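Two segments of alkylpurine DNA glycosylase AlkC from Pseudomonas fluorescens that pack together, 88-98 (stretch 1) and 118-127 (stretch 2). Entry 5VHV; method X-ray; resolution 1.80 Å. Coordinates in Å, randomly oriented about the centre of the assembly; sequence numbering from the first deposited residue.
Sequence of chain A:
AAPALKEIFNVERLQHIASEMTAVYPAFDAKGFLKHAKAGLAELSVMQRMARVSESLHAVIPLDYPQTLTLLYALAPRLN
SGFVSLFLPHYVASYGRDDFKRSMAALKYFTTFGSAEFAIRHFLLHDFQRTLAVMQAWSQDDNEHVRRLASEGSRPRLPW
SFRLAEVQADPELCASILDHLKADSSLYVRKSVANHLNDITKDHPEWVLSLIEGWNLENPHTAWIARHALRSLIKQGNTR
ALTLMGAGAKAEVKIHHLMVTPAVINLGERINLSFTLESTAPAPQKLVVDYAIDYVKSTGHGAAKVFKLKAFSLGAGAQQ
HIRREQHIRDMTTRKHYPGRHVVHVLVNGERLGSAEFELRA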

# COMPACT_ATOMS: atom_id res chain seq x y z
N LEU A 88 8.07 10.41 16.37
CA LEU A 88 9.48 10.78 16.40
C LEU A 88 9.95 11.29 15.04
O LEU A 88 10.47 12.40 14.97
N PRO A 89 9.79 10.55 13.95
CA PRO A 89 10.09 11.17 12.64
C PRO A 89 9.27 12.41 12.36
O PRO A 89 9.77 13.35 11.72
N HIS A 90 8.03 12.48 12.84
CA HIS A 90 7.25 13.68 12.63
C HIS A 90 7.92 14.90 13.26
O HIS A 90 7.94 15.98 12.66
N TYR A 91 8.48 14.73 14.46
CA TYR A 91 9.18 15.83 15.11
C TYR A 91 10.34 16.31 14.24
O TYR A 91 10.56 17.51 14.07
N VAL A 92 11.06 15.38 13.62
CA VAL A 92 12.18 15.74 12.76
C VAL A 92 11.70 16.53 11.54
O VAL A 92 12.31 17.53 11.14
N ALA A 93 10.65 16.05 10.89
CA ALA A 93 10.13 16.77 9.72
C ALA A 93 9.60 18.15 10.08
O ALA A 93 9.71 19.09 9.29
N SER A 94 9.03 18.28 11.29
CA SER A 94 8.45 19.55 11.72
C SER A 94 9.52 20.58 12.05
O SER A 94 9.40 21.75 11.66
N TYR A 95 10.55 20.18 12.80
CA TYR A 95 11.46 21.13 13.43
C TYR A 95 12.89 21.03 12.92
O TYR A 95 13.74 21.84 13.33
N GLY A 96 13.18 20.09 12.01
CA GLY A 96 14.53 19.82 11.55
C GLY A 96 14.88 20.30 10.16
O GLY A 96 15.94 19.92 9.64
N ARG A 97 14.06 21.15 9.54
CA ARG A 97 14.26 21.54 8.14
C ARG A 97 15.58 22.30 7.91
O ARG A 97 16.15 22.22 6.81
N ASP A 98 16.05 23.06 8.90
CA ASP A 98 17.29 23.84 8.77
C ASP A 98 18.49 23.15 9.43
O ASP A 98 19.50 23.80 9.70
N PHE A 118 6.46 8.86 6.31
CA PHE A 118 5.73 10.13 6.19
C PHE A 118 6.67 11.32 6.31
O PHE A 118 6.56 12.29 5.55
N ALA A 119 7.59 11.27 7.27
CA ALA A 119 8.46 12.41 7.54
C ALA A 119 9.37 12.71 6.34
O ALA A 119 9.61 13.87 6.01
N ILE A 120 9.89 11.67 5.68
CA ILE A 120 10.86 11.92 4.62
C ILE A 120 10.21 12.66 3.46
O ILE A 120 10.88 13.39 2.73
N ARG A 121 8.88 12.53 3.31
CA ARG A 121 8.20 13.17 2.19
C ARG A 121 8.16 14.69 2.33
O ARG A 121 8.14 15.39 1.31
N HIS A 122 8.18 15.22 3.56
CA HIS A 122 8.28 16.67 3.71
C HIS A 122 9.62 17.16 3.19
O HIS A 122 9.70 18.25 2.60
N PHE A 123 10.68 16.38 3.40
CA PHE A 123 11.99 16.76 2.89
C PHE A 123 12.06 16.58 1.37
O PHE A 123 12.63 17.41 0.68
N LEU A 124 11.44 15.51 0.84
CA LEU A 124 11.40 15.36 -0.61
C LEU A 124 10.63 16.49 -1.27
O LEU A 124 10.93 16.88 -2.40
N LEU A 125 9.65 17.06 -0.56
CA LEU A 125 8.85 18.14 -1.13
C LEU A 125 9.63 19.44 -1.16
O LEU A 125 9.64 20.15 -2.18
N HIS A 126 10.31 19.77 -0.05
CA HIS A 126 10.99 21.06 0.09
C HIS A 126 12.44 21.05 -0.39
O HIS A 126 12.96 22.10 -0.80
N ASP A 127 13.08 19.88 -0.41
CA ASP A 127 14.50 19.74 -0.75
C ASP A 127 14.72 18.45 -1.54
O ASP A 127 15.43 17.53 -1.13

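The helices 88-95 and 119-126 run nearly parallel, 22° between their directions and their axes 8.6 Å apart at closest approach, and no direct hydrogen bond joins them. The nearest CA pair across the stretches, Ala-93 CA and Ala-119 CA, is 5.2 Å apart, and both residues point their CB toward the other stretch. Ala-119 CB meets Pro-89 CB at 3.6 Å, Pro-89 O at 3.2 Å and Ala-93 CB at 3.8 Å. Ile-120, one residue on, points away.

His-122 points toward stretch 1 with chi1 m (-64°), its CD2 3.9 Å from Ala-93 CB. Its polar atoms reach Arg-97, which starts sideways but brings its end nearer (chi1 to chi3 m, t, t), through solvent: water 1 lies 2.8 Å from His-122 ND1 and 3.3 Å from Arg-97 NH2, while water 2 accepts from Arg-97 NH1 (2.7 Å) and donates to His-122 O (3.0 Å).

Phe-123 starts sideways, but chi1 m (-71°) brings its ring inward. Phe-123 CE2 lies 3.7 Å from Ala-93 CA, and Phe-123 CZ lies 4.2 Å from Val-92 CG1; Val-92 O approaches the ring edge, 3.7 Å from Phe-123 CZ.

The CA-to-CB bond of His-126 points toward stretch 1, and its CB lies 3.8 Å from Arg-97 NH1, at the guanidinium edge; chi1 is t (-168°). His-126 ND1 donates to Asp-127 OD2 at 2.7 Å, and water 3 bridges the stretches, donating to that OD2 (3.1 Å) and to Arg-97 O (2.7 Å).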

# COMPACT_ATOMS: atom_id res chain seq x y z
CB LEU A 88 10.32 9.60 16.90
CG LEU A 88 9.97 9.16 18.32
CD1 LEU A 88 10.54 7.76 18.57
CD2 LEU A 88 10.50 10.18 19.30
CB PRO A 89 9.81 10.03 11.63
CG PRO A 89 9.14 8.97 12.40
CD PRO A 89 9.46 9.12 13.83
CB HIS A 90 5.84 13.53 13.20
CG HIS A 90 4.95 14.69 12.86
ND1 HIS A 90 4.38 14.85 11.61
CD2 HIS A 90 4.59 15.78 13.58
CE1 HIS A 90 3.68 15.98 11.59
NE2 HIS A 90 3.79 16.55 12.78
CB TYR A 91 9.66 15.37 16.50
CG TYR A 91 10.36 16.45 17.28
CD1 TYR A 91 11.67 16.75 17.01
CD2 TYR A 91 9.71 17.17 18.29
CE1 TYR A 91 12.33 17.74 17.67
CE2 TYR A 91 10.37 18.18 18.96
CZ TYR A 91 11.68 18.45 18.65
OH TYR A 91 12.38 19.46 19.28
CB VAL A 92 12.95 14.46 12.35
CG1 VAL A 92 13.98 14.78 11.28
CG2 VAL A 92 13.58 13.81 13.55
CB ALA A 93 9.04 15.95 9.05
CB SER A 94 7.54 19.33 12.93
OG SER A 94 6.40 18.52 12.62
CB TYR A 95 11.42 20.95 14.96
CG TYR A 95 9.98 20.97 15.45
CD1 TYR A 95 9.19 22.10 15.27
CD2 TYR A 95 9.42 19.87 16.04
CE1 TYR A 95 7.84 22.12 15.68
CE2 TYR A 95 8.08 19.87 16.46
CZ TYR A 95 7.30 20.99 16.27
OH TYR A 95 5.99 20.94 16.68
CB ARG A 97 13.10 22.42 7.67
CG ARG A 97 11.72 21.75 7.57
CD ARG A 97 10.70 22.76 6.99
NE ARG A 97 9.31 22.33 7.08
CZ ARG A 97 8.61 21.78 6.08
NH1 ARG A 97 9.16 21.58 4.89
NH2 ARG A 97 7.34 21.43 6.27
CB ASP A 98 17.13 25.25 9.36
CG ASP A 98 18.31 26.17 8.99
OD1 ASP A 98 18.65 26.24 7.79
OD2 ASP A 98 18.92 26.82 9.89
CB PHE A 118 4.63 10.19 7.26
CG PHE A 118 3.70 9.02 7.19
CD1 PHE A 118 2.95 8.81 6.05
CD2 PHE A 118 3.60 8.13 8.24
CE1 PHE A 118 2.11 7.73 5.95
CE2 PHE A 118 2.76 7.04 8.15
CZ PHE A 118 2.02 6.84 7.01
CB ALA A 119 9.28 12.13 8.80
CB ILE A 120 11.51 10.60 4.16
CG1 ILE A 120 12.73 10.87 3.27
CG2 ILE A 120 10.51 9.71 3.41
CD1 ILE A 120 13.91 11.47 4.02
CB ARG A 121 6.80 12.58 2.04
CG ARG A 121 6.87 11.09 1.68
CD ARG A 121 5.51 10.41 1.67
NE ARG A 121 4.66 10.63 0.49
CZ ARG A 121 4.83 10.01 -0.68
NH1 ARG A 121 5.87 9.19 -0.85
NH2 ARG A 121 3.96 10.18 -1.68
CB HIS A 122 8.09 17.07 5.18
CG HIS A 122 6.73 16.74 5.69
ND1 HIS A 122 5.63 17.54 5.44
CD2 HIS A 122 6.27 15.67 6.37
CE1 HIS A 122 4.55 16.98 5.98
NE2 HIS A 122 4.92 15.85 6.55
CB PHE A 123 13.09 15.94 3.58
CG PHE A 123 13.31 16.31 5.04
CD1 PHE A 123 14.20 17.32 5.40
CD2 PHE A 123 12.64 15.64 6.03
CE1 PHE A 123 14.41 17.64 6.74
CE2 PHE A 123 12.84 15.94 7.38
CZ PHE A 123 13.72 16.95 7.74
CB LEU A 124 10.81 14.00 -0.99
CG LEU A 124 11.74 12.80 -0.75
CD1 LEU A 124 10.94 11.52 -0.78
CD2 LEU A 124 12.86 12.73 -1.79
CB LEU A 125 7.55 18.31 -0.33
CG LEU A 125 6.58 19.36 -0.88
CD1 LEU A 125 6.08 18.97 -2.29
CD2 LEU A 125 5.42 19.54 0.11
CB HIS A 126 10.95 21.50 1.56
CG HIS A 126 11.37 22.92 1.79
ND1 HIS A 126 12.68 23.29 2.03
CD2 HIS A 126 10.65 24.07 1.82
CE1 HIS A 126 12.75 24.60 2.19
NE2 HIS A 126 11.53 25.10 2.07
CB ASP A 127 15.33 19.75 0.53
CG ASP A 127 15.26 21.09 1.23
OD1 ASP A 127 16.03 21.99 0.88
OD2 ASP A 127 14.37 21.24 2.06
O HOH W 1 5.46 19.97 4.03
O HOH W 2 7.80 20.53 2.84
O HOH W 3 15.52 20.51 4.81
O HOH W 4 11.66 20.19 4.63